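Local coordinates for protein beta-L-arabinobiosidase (Bacteroides thetaiotaomicron, PDB 5MQR) that probably hydrolyses glycosidic linkages in plant pectin, as a multidomain gut-bacterial enzyme with beta-L-arabinobiosidase and possibly sialidase activity, at residues 873-877 with 878-882; 903-906 with 907-910; 796-799 with 800-804. All blocks are in the same frame, centred on the assembly; numbering follows the deposited sequence.

Contact 1 (873-877 with 878-882)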
ATOM      1  N   GLU A 873     -13.803  10.376 -44.045  1.00 30.64           N
ATOM      2  CA  GLU A 873     -15.031   9.769 -44.534  1.00 31.08           C
ATOM      3  C   GLU A 873     -14.762   8.853 -45.728  1.00 31.41           C
ATOM      4  O   GLU A 873     -13.741   8.969 -46.413  1.00 31.01           O
ATOM      5  CB  GLU A 873     -16.033  10.858 -44.928  1.00 31.83           C
ATOM      6  CG  GLU A 873     -16.463  11.757 -43.773  1.00 31.71           C
ATOM      7  CD  GLU A 873     -17.477  12.825 -44.172  1.00 32.54           C
ATOM      8  OE1 GLU A 873     -17.952  12.813 -45.323  1.00 32.67           O
ATOM      9  OE2 GLU A 873     -17.813  13.682 -43.310  1.00 32.84           O
ATOM     10  N   THR A 874     -15.708   7.945 -45.941  1.00 32.13           N
ATOM     11  CA  THR A 874     -15.705   7.011 -47.047  1.00 33.76           C
ATOM     12  C   THR A 874     -15.713   7.774 -48.357  1.00 36.34           C
ATOM     13  O   THR A 874     -16.375   8.803 -48.477  1.00 36.24           O
ATOM     14  CB  THR A 874     -16.959   6.132 -47.008  1.00 32.93           C
ATOM     15  OG1 THR A 874     -16.945   5.338 -45.818  1.00 31.64           O
ATOM     16  CG2 THR A 874     -17.030   5.216 -48.220  1.00 33.14           C
HETATM   17  N   MSE A 875     -14.938   7.293 -49.311  1.00 39.45           N
HETATM   18  CA  MSE A 875     -14.888   7.910 -50.634  1.00 44.20           C
HETATM   19  C   MSE A 875     -15.657   6.943 -51.501  1.00 44.95           C
HETATM   20  O   MSE A 875     -15.281   5.774 -51.634  1.00 44.95           O
HETATM   21  CB  MSE A 875     -13.402   8.174 -50.916  1.00 47.19           C
HETATM   22  CG  MSE A 875     -13.025   8.946 -52.176  1.00 52.35           C
HETATM   23 SE   MSE A 875     -13.927  10.708 -52.356  1.00 58.27          SE
HETATM   24  CE  MSE A 875     -13.336  11.789 -50.868  1.00 54.73           C
ATOM     25  N   ARG A 876     -16.794   7.391 -52.025  1.00 47.01           N
ATOM     26  CA  ARG A 876     -17.532   6.621 -53.036  1.00 49.41           C
ATOM     27  C   ARG A 876     -16.821   6.772 -54.395  1.00 51.46           C
ATOM     28  O   ARG A 876     -15.854   7.531 -54.519  1.00 51.14           O
ATOM     29  CB  ARG A 876     -19.015   7.042 -53.115  1.00 49.21           C
ATOM     30  CG  ARG A 876     -19.792   6.852 -51.810  1.00 49.78           C
ATOM     31  CD  ARG A 876     -21.295   6.857 -52.054  1.00 50.61           C
ATOM     32  NE  ARG A 876     -22.083   6.591 -50.841  1.00 50.30           N
ATOM     33  CZ  ARG A 876     -22.989   7.407 -50.291  1.00 50.31           C
ATOM     34  NH1 ARG A 876     -23.281   8.600 -50.804  1.00 51.05           N
ATOM     35  NH2 ARG A 876     -23.635   7.013 -49.204  1.00 49.43           N
ATOM     36  N   THR A 877     -17.306   6.032 -55.390  1.00 53.80           N
ATOM     37  CA  THR A 877     -16.748   6.012 -56.748  1.00 56.07           C
ATOM     38  C   THR A 877     -16.298   7.383 -57.272  1.00 57.15           C
ATOM     39  O   THR A 877     -15.223   7.486 -57.846  1.00 56.98           O
ATOM     40  CB  THR A 877     -17.785   5.417 -57.725  1.00 57.13           C
ATOM     41  OG1 THR A 877     -18.380   4.257 -57.122  1.00 55.54           O
ATOM     42  CG2 THR A 877     -17.138   5.050 -59.070  1.00 57.22           C
ATOM     43  N   ASP A 878     -17.110   8.419 -57.035  1.00 58.31           N
ATOM     44  CA  ASP A 878     -16.877   9.762 -57.582  1.00 60.26           C
ATOM     45  C   ASP A 878     -16.577  10.859 -56.574  1.00 58.07           C
ATOM     46  O   ASP A 878     -15.710  11.704 -56.824  1.00 59.94           O
ATOM     47  CB  ASP A 878     -18.091  10.183 -58.405  1.00 63.71           C
ATOM     48  CG  ASP A 878     -18.197   9.401 -59.705  1.00 67.33           C
ATOM     49  OD1 ASP A 878     -17.302   9.553 -60.575  1.00 68.30           O
ATOM     50  OD2 ASP A 878     -19.168   8.620 -59.843  1.00 70.07           O
ATOM     51  N   SER A 879     -17.324  10.890 -55.474  1.00 53.00           N
ATOM     52  CA  SER A 879     -17.117  11.902 -54.439  1.00 49.89           C
ATOM     53  C   SER A 879     -17.291  11.298 -53.045  1.00 45.64           C
ATOM     54  O   SER A 879     -17.646  10.121 -52.906  1.00 42.95           O
ATOM     55  CB  SER A 879     -18.106  13.048 -54.641  1.00 50.73           C
ATOM     56  OG  SER A 879     -19.416  12.574 -54.416  1.00 50.53           O
ATOM     57  N   SER A 880     -17.038  12.120 -52.029  1.00 42.49           N
ATOM     58  CA  SER A 880     -17.186  11.706 -50.634  1.00 40.27           C
ATOM     59  C   SER A 880     -18.600  11.218 -50.359  1.00 39.03           C
ATOM     60  O   SER A 880     -19.543  11.629 -51.025  1.00 39.92           O
ATOM     61  CB  SER A 880     -16.865  12.853 -49.685  1.00 39.63           C
ATOM     62  OG  SER A 880     -16.774  12.375 -48.362  1.00 38.39           O
ATOM     63  N   ALA A 881     -18.739  10.337 -49.380  1.00 37.04           N
ATOM     64  CA  ALA A 881     -20.049   9.900 -48.935  1.00 36.21           C
ATOM     65  C   ALA A 881     -20.781  11.007 -48.195  1.00 35.71           C
ATOM     66  O   ALA A 881     -21.993  10.910 -48.041  1.00 35.50           O
ATOM     67  CB  ALA A 881     -19.945   8.669 -48.061  1.00 35.60           C
ATOM     68  N   ASN A 882     -20.052  12.041 -47.751  1.00 35.26           N
ATOM     69  CA  ASN A 882     -20.632  13.190 -47.060  1.00 35.92           C
ATOM     70  C   ASN A 882     -21.498  12.763 -45.889  1.00 35.10           C
ATOM     71  O   ASN A 882     -22.652  13.185 -45.778  1.00 35.27           O
ATOM     72  CB  ASN A 882     -21.439  14.065 -48.021  1.00 37.43           C
ATOM     73  CG  ASN A 882     -20.564  14.790 -49.008  1.00 38.95           C
ATOM     74  OD1 ASN A 882     -19.485  15.287 -48.668  1.00 39.22           O
ATOM     75  ND2 ASN A 882     -21.031  14.878 -50.237  1.00 39.97           N
TER
HETATM   76  O   HOH W   1     -14.425  11.375 -47.994  1.00 29.16           O
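Met-875 and Ser-880 pair across a hairpin-like turn, a local contact at the outer end of the glycoside hydrolase domain, in the loop between strand 871-872 and helix 890-893. They form a single antiparallel bridge of the non-hydrogen-bonded kind, with their CA atoms 4.4 Å apart. The backbone bonds flank it: Ala-881 N gives to Thr-874 O at 3.0 Å, and Arg-876 N to Ser-879 O. Thr-877 and Asp-878, both polar and exposed, suit the tip of the turn.

Met-875, a selenomethionine, leaves the backbone away from the other arm but bends at chi2 (54°) and chi3 (63°), which folds its end back: SE comes to 3.4 Å from Ser-880 N, and CE lies against Ser-880 CB. On the other face, Ala-881 CB sits 4.0 Å above the centre of the Arg-876 guanidinium, a place for a small methyl. The extended arginine carries that group on to Ser-810 O, while Thr-874 OG1 is bonded to Ser-810 OG.

Ser-880 OG weakly accepts Asn-882 N in an ST turn, and Glu-873 OE2 is hydrogen-bonded to His-869 ND1. Two backbone bonds thus join the arms, helped by a water 2.6 Å from Ser-880 OG and within bonding reach of Thr-874 O, while Glu-873, Thr-874 and Arg-876 spend polar ends on residues outside the turn.

Contact 2 (903-906 with 907-910)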
ATOM      1  N   TYR A 903      -6.762  18.378 -38.172  1.00 41.72           N
ATOM      2  CA  TYR A 903      -7.472  17.104 -37.928  1.00 39.41           C
ATOM      3  C   TYR A 903      -8.202  17.070 -36.579  1.00 38.44           C
ATOM      4  O   TYR A 903      -9.200  16.371 -36.475  1.00 36.31           O
ATOM      5  CB  TYR A 903      -6.553  15.894 -38.077  1.00 37.94           C
ATOM      6  CG  TYR A 903      -5.898  15.782 -39.429  1.00 38.13           C
ATOM      7  CD1 TYR A 903      -6.658  15.637 -40.585  1.00 37.89           C
ATOM      8  CD2 TYR A 903      -4.504  15.808 -39.560  1.00 38.41           C
ATOM      9  CE1 TYR A 903      -6.053  15.532 -41.825  1.00 38.30           C
ATOM     10  CE2 TYR A 903      -3.895  15.708 -40.797  1.00 38.64           C
ATOM     11  CZ  TYR A 903      -4.671  15.567 -41.929  1.00 38.90           C
ATOM     12  OH  TYR A 903      -4.057  15.483 -43.171  1.00 39.49           O
ATOM     13  N   GLU A 904      -7.713  17.826 -35.585  1.00 39.95           N
ATOM     14  CA  GLU A 904      -8.320  17.909 -34.217  1.00 41.46           C
ATOM     15  C   GLU A 904      -9.824  18.097 -34.243  1.00 39.23           C
ATOM     16  O   GLU A 904     -10.557  17.465 -33.492  1.00 37.84           O
ATOM     17  CB  GLU A 904      -7.783  19.100 -33.390  1.00 44.74           C
ATOM     18  CG  GLU A 904      -6.393  18.949 -32.786  1.00 48.37           C
ATOM     19  CD  GLU A 904      -6.103  19.910 -31.605  1.00 51.00           C
ATOM     20  OE1 GLU A 904      -7.041  20.349 -30.886  1.00 51.31           O
ATOM     21  OE2 GLU A 904      -4.896  20.203 -31.375  1.00 53.57           O
ATOM     22  N   VAL A 905     -10.266  19.004 -35.095  1.00 38.13           N
ATOM     23  CA  VAL A 905     -11.651  19.433 -35.102  1.00 37.28           C
ATOM     24  C   VAL A 905     -12.634  18.251 -35.266  1.00 35.06           C
ATOM     25  O   VAL A 905     -13.728  18.322 -34.745  1.00 34.15           O
ATOM     26  CB  VAL A 905     -11.863  20.532 -36.159  1.00 39.11           C
ATOM     27  CG1 VAL A 905     -11.832  19.940 -37.548  1.00 39.95           C
ATOM     28  CG2 VAL A 905     -13.167  21.272 -35.936  1.00 40.13           C
ATOM     29  N   ALA A 906     -12.234  17.162 -35.932  1.00 33.22           N
ATOM     30  CA  ALA A 906     -13.050  15.930 -35.997  1.00 32.38           C
ATOM     31  C   ALA A 906     -13.537  15.415 -34.635  1.00 30.84           C
ATOM     32  O   ALA A 906     -14.655  14.926 -34.492  1.00 28.89           O
ATOM     33  CB  ALA A 906     -12.289  14.821 -36.725  1.00 32.54           C
ATOM     34  N   TRP A 907     -12.678  15.551 -33.639  1.00 30.57           N
ATOM     35  CA  TRP A 907     -12.973  15.077 -32.305  1.00 30.32           C
ATOM     36  C   TRP A 907     -14.017  15.916 -31.554  1.00 31.54           C
ATOM     37  O   TRP A 907     -14.522  15.474 -30.519  1.00 30.58           O
ATOM     38  CB  TRP A 907     -11.675  14.952 -31.496  1.00 29.54           C
ATOM     39  CG  TRP A 907     -10.864  13.808 -31.964  1.00 28.78           C
ATOM     40  CD1 TRP A 907      -9.746  13.850 -32.728  1.00 29.01           C
ATOM     41  CD2 TRP A 907     -11.125  12.441 -31.704  1.00 28.01           C
ATOM     42  NE1 TRP A 907      -9.287  12.581 -32.973  1.00 28.77           N
ATOM     43  CE2 TRP A 907     -10.113  11.692 -32.346  1.00 28.35           C
ATOM     44  CE3 TRP A 907     -12.116  11.769 -30.994  1.00 27.38           C
ATOM     45  CZ2 TRP A 907     -10.069  10.299 -32.296  1.00 27.84           C
ATOM     46  CZ3 TRP A 907     -12.076  10.379 -30.942  1.00 27.11           C
ATOM     47  CH2 TRP A 907     -11.052   9.661 -31.583  1.00 27.06           C
ATOM     48  N   LYS A 908     -14.364  17.094 -32.070  1.00 33.33           N
ATOM     49  CA  LYS A 908     -15.424  17.896 -31.461  1.00 34.72           C
ATOM     50  C   LYS A 908     -16.774  17.194 -31.528  1.00 33.58           C
ATOM     51  O   LYS A 908     -17.626  17.433 -30.677  1.00 33.06           O
ATOM     52  CB  LYS A 908     -15.524  19.286 -32.097  1.00 37.11           C
ATOM     53  CG  LYS A 908     -14.341  20.165 -31.760  1.00 39.46           C
ATOM     54  CD  LYS A 908     -14.510  21.600 -32.240  1.00 41.83           C
ATOM     55  CE  LYS A 908     -13.346  22.443 -31.725  1.00 44.09           C
ATOM     56  NZ  LYS A 908     -13.532  23.905 -31.982  1.00 46.44           N
ATOM     57  N   GLU A 909     -16.952  16.310 -32.508  1.00 32.94           N
ATOM     58  CA  GLU A 909     -18.223  15.613 -32.684  1.00 32.83           C
ATOM     59  C   GLU A 909     -18.528  14.605 -31.577  1.00 31.78           C
ATOM     60  O   GLU A 909     -19.656  14.173 -31.430  1.00 32.01           O
ATOM     61  CB  GLU A 909     -18.287  14.946 -34.057  1.00 33.24           C
ATOM     62  CG  GLU A 909     -18.120  15.924 -35.204  1.00 34.70           C
ATOM     63  CD  GLU A 909     -19.117  17.075 -35.123  1.00 35.95           C
ATOM     64  OE1 GLU A 909     -20.329  16.790 -35.227  1.00 36.09           O
ATOM     65  OE2 GLU A 909     -18.688  18.248 -34.934  1.00 37.06           O
ATOM     66  N   ILE A 910     -17.528  14.266 -30.785  1.00 30.94           N
ATOM     67  CA  ILE A 910     -17.718  13.444 -29.605  1.00 30.54           C
ATOM     68  C   ILE A 910     -18.630  14.143 -28.576  1.00 31.24           C
ATOM     69  O   ILE A 910     -19.403  13.472 -27.878  1.00 29.14           O
ATOM     70  CB  ILE A 910     -16.353  13.058 -28.990  1.00 29.52           C
ATOM     71  CG1 ILE A 910     -15.556  12.175 -29.948  1.00 29.41           C
ATOM     72  CG2 ILE A 910     -16.502  12.326 -27.669  1.00 29.79           C
ATOM     73  CD1 ILE A 910     -16.198  10.864 -30.357  1.00 29.06           C
TER
HETATM   74  O   HOH W   2     -16.109  18.860 -35.936  1.00 30.97           O
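Val-905 O is gripped from two quarters: by the backbone N of Lys-908 at 3.0 Å, and by a water 2.7 Å from this oxygen that also lies 2.8 Å from Glu-909 OE2. The Lys-908 N-H stands well above the carbonyl plane, 56° out of it, and so misses the lone pairs. The water links the backbone to the Glu-909 carboxylate, whose other oxygen, OE1, forms a salt bridge with Arg-928.

Lys-908 runs fully extended towards solvent, a good use of a long charged chain at an exposed position. Its methylenes are not idle, for CD packs 3.9 Å from Val-905 CG2 where the two side chains cross at a slant.

The Val-905 bond is the middle one of five successive bonds from residue i+3 to residue i, the pattern of a 3-10 helix. Before it, Trp-907 N binds Glu-904 O at 2.9 Å; after it, Glu-909 N reaches Ala-906 O more weakly; Ala-906 N to Tyr-903 O and Ile-910 N to Trp-907 O are the outer pair. The run grows out of the end of helix 901-904 within the MGH1-like domain, which probably has the alpha-helical barrel of six-hairpin glycosidases.

Trp-907 serves the buried side. Glu-904 O approaches its indole at the edge, near the ring plane, and touches CB at 3.4 Å. Beyond the turn, the ring stacks with Phe-961 of helix 948-964 and with Tyr-889, and meets Trp-892 edge to face. Ala-906, small enough to lie against Trp-892, gives its carbonyl oxygen to Tyr-889 OH as well.

Contact 3 (796-799 with 800-804)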
ATOM      1  N   TYR A 796      -7.511   1.148 -50.543  1.00 32.98           N
ATOM      2  CA  TYR A 796      -8.248  -0.096 -50.343  1.00 32.21           C
ATOM      3  C   TYR A 796      -9.754   0.183 -50.455  1.00 31.88           C
ATOM      4  O   TYR A 796     -10.222   1.285 -50.154  1.00 31.18           O
ATOM      5  CB  TYR A 796      -7.871  -0.788 -49.005  1.00 31.21           C
ATOM      6  CG  TYR A 796      -6.501  -1.496 -49.034  1.00 30.92           C
ATOM      7  CD1 TYR A 796      -5.322  -0.780 -48.892  1.00 31.15           C
ATOM      8  CD2 TYR A 796      -6.404  -2.870 -49.239  1.00 30.46           C
ATOM      9  CE1 TYR A 796      -4.078  -1.408 -48.939  1.00 31.46           C
ATOM     10  CE2 TYR A 796      -5.181  -3.504 -49.293  1.00 30.71           C
ATOM     11  CZ  TYR A 796      -4.008  -2.773 -49.140  1.00 31.29           C
ATOM     12  OH  TYR A 796      -2.764  -3.379 -49.195  1.00 31.04           O
ATOM     13  N   TRP A 797     -10.487  -0.805 -50.958  1.00 32.04           N
ATOM     14  CA  TRP A 797     -11.935  -0.799 -50.908  1.00 31.90           C
ATOM     15  C   TRP A 797     -12.384  -1.942 -50.054  1.00 31.34           C
ATOM     16  O   TRP A 797     -11.681  -2.938 -49.913  1.00 31.70           O
ATOM     17  CB  TRP A 797     -12.583  -0.936 -52.282  1.00 32.71           C
ATOM     18  CG  TRP A 797     -12.271  -2.201 -53.014  1.00 33.28           C
ATOM     19  CD1 TRP A 797     -11.271  -2.384 -53.927  1.00 34.01           C
ATOM     20  CD2 TRP A 797     -12.955  -3.459 -52.914  1.00 33.23           C
ATOM     21  NE1 TRP A 797     -11.290  -3.672 -54.403  1.00 34.36           N
ATOM     22  CE2 TRP A 797     -12.312  -4.356 -53.799  1.00 33.93           C
ATOM     23  CE3 TRP A 797     -14.046  -3.918 -52.166  1.00 32.97           C
ATOM     24  CZ2 TRP A 797     -12.728  -5.690 -53.957  1.00 34.15           C
ATOM     25  CZ3 TRP A 797     -14.459  -5.255 -52.312  1.00 32.97           C
ATOM     26  CH2 TRP A 797     -13.798  -6.123 -53.192  1.00 33.37           C
ATOM     27  N   GLN A 798     -13.569  -1.798 -49.481  1.00 30.98           N
ATOM     28  CA  GLN A 798     -14.261  -2.922 -48.889  1.00 30.44           C
ATOM     29  C   GLN A 798     -15.739  -2.672 -48.912  1.00 30.40           C
ATOM     30  O   GLN A 798     -16.179  -1.549 -48.668  1.00 30.88           O
ATOM     31  CB  GLN A 798     -13.812  -3.124 -47.456  1.00 30.19           C
ATOM     32  CG  GLN A 798     -14.361  -4.388 -46.809  1.00 30.02           C
ATOM     33  CD  GLN A 798     -13.830  -5.666 -47.415  1.00 30.50           C
ATOM     34  OE1 GLN A 798     -14.116  -5.998 -48.559  1.00 31.74           O
ATOM     35  NE2 GLN A 798     -13.081  -6.421 -46.623  1.00 30.67           N
ATOM     36  N   GLY A 799     -16.509  -3.714 -49.195  1.00 30.21           N
ATOM     37  CA  GLY A 799     -17.959  -3.661 -48.971  1.00 30.38           C
ATOM     38  C   GLY A 799     -18.264  -3.513 -47.493  1.00 29.73           C
ATOM     39  O   GLY A 799     -17.573  -4.108 -46.656  1.00 29.09           O
ATOM     40  N   ASP A 800     -19.261  -2.710 -47.138  1.00 29.68           N
ATOM     41  CA  ASP A 800     -19.481  -2.432 -45.703  1.00 29.48           C
ATOM     42  C   ASP A 800     -19.852  -3.704 -44.912  1.00 29.20           C
ATOM     43  O   ASP A 800     -19.432  -3.856 -43.778  1.00 29.46           O
ATOM     44  CB  ASP A 800     -20.417  -1.224 -45.441  1.00 29.43           C
ATOM     45  CG  ASP A 800     -21.872  -1.440 -45.902  1.00 29.80           C
ATOM     46  OD1 ASP A 800     -22.195  -2.444 -46.580  1.00 29.56           O
ATOM     47  OD2 ASP A 800     -22.697  -0.561 -45.566  1.00 29.28           O
ATOM     48  N   VAL A 801     -20.530  -4.649 -45.554  1.00 29.72           N
ATOM     49  CA  VAL A 801     -20.838  -5.969 -44.960  1.00 29.76           C
ATOM     50  C   VAL A 801     -19.552  -6.725 -44.535  1.00 29.18           C
ATOM     51  O   VAL A 801     -19.517  -7.382 -43.492  1.00 28.63           O
ATOM     52  CB  VAL A 801     -21.695  -6.854 -45.931  1.00 30.48           C
ATOM     53  CG1 VAL A 801     -21.989  -8.224 -45.325  1.00 30.42           C
ATOM     54  CG2 VAL A 801     -23.009  -6.163 -46.306  1.00 30.71           C
ATOM     55  N   GLN A 802     -18.505  -6.586 -45.345  1.00 29.33           N
ATOM     56  CA  GLN A 802     -17.215  -7.251 -45.116  1.00 29.06           C
ATOM     57  C   GLN A 802     -16.316  -6.501 -44.123  1.00 28.55           C
ATOM     58  O   GLN A 802     -15.323  -7.062 -43.704  1.00 28.80           O
ATOM     59  CB  GLN A 802     -16.464  -7.522 -46.441  1.00 29.19           C
ATOM     60  CG  GLN A 802     -17.029  -8.670 -47.235  1.00 29.33           C
ATOM     61  CD  GLN A 802     -18.377  -8.337 -47.826  1.00 29.38           C
ATOM     62  OE1 GLN A 802     -18.560  -7.275 -48.421  1.00 29.51           O
ATOM     63  NE2 GLN A 802     -19.336  -9.228 -47.642  1.00 29.14           N
ATOM     64  N   ASP A 803     -16.669  -5.264 -43.753  1.00 28.27           N
ATOM     65  CA  ASP A 803     -16.187  -4.668 -42.494  1.00 28.18           C
ATOM     66  C   ASP A 803     -17.005  -5.109 -41.285  1.00 27.71           C
ATOM     67  O   ASP A 803     -16.732  -4.650 -40.188  1.00 27.57           O
ATOM     68  CB  ASP A 803     -16.216  -3.128 -42.528  1.00 28.39           C
ATOM     69  CG  ASP A 803     -15.120  -2.533 -43.371  1.00 28.96           C
ATOM     70  OD1 ASP A 803     -14.034  -3.128 -43.516  1.00 29.40           O
ATOM     71  OD2 ASP A 803     -15.340  -1.425 -43.877  1.00 29.51           O
ATOM     72  N   GLY A 804     -17.980  -6.001 -41.461  1.00 28.02           N
ATOM     73  CA  GLY A 804     -18.955  -6.308 -40.419  1.00 27.57           C
ATOM     74  C   GLY A 804     -19.974  -5.213 -40.159  1.00 27.54           C
ATOM     75  O   GLY A 804     -20.612  -5.205 -39.106  1.00 26.89           O
TER
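Gln-798 lays its amide against the CB of Gln-802, with CD only 3.4 Å from that carbon, and this is the tight part of a local contact around the start of the 3-10 segment 801-803. Because amide atoms here meet an aliphatic carbon, the glutamines touch by packing and not by pairing their polar ends; the side chains cross at about a right angle, with amide planes 74° apart. With CG trans to the backbone N and a bend at chi2 (67°), Gln-798 turns its amide back over the chain, where OE1 weakly accepts Gly-799 N. Its CG also lies against Asp-803 OD1 at 3.5 Å.

Gly-799 O takes two bonds at the turn: a weak one from Gln-802 N, and one from Asp-803 N at 3.3 Å that lies in the carbonyl plane. Glycine suits this place because a CB would collide with Gln-802 OE1 as that amide now lies, 3.7 Å from Gly-799 CA.

The other side is looser. Val-801 and Gln-802 are partly exposed, the valine's side chain lies near a bound buffer molecule, and the Gln-802 amide rests over Gly-799 at van der Waals distance without a bond to it.

Ser-751 OG joins the buried polar ends, bonding both Gln-798 NE2 and Asp-803 OD1, while Asp-803 OD2 forms a salt bridge with Arg-819. A leucine in place of Gln-798 would probably leave Ser-751 OG without the amide donor and Gly-799 N without its weak acceptor.

Leading into the turn, the chain passes between two helices: Tyr-796 touches both 768-788 and 820-839, and Gln-798 itself packs on Trp-785 of the first and Ile-822 of the second.

In the fold
Followed from the N terminus, the three contacts come in series, 3, 1, then 2, and none nests in or crosses another. Contact 3 closes a turn in the link between helices 768-788 and 820-839. Helices 820-839 and 843-864 then lead to contact 1, which folds back the loop after strand 871-872; contact 2 continues from helix 901-904. Contacts 1 and 3 have centres 14 Å apart and do not touch, but Arg-819 meets side chains of both. Towards contact 2, about 19 Å from contact 1 between centres, Phe-872 just ahead of the hairpin meets the ring of Tyr-903. All lie in the glycoside hydrolase domain.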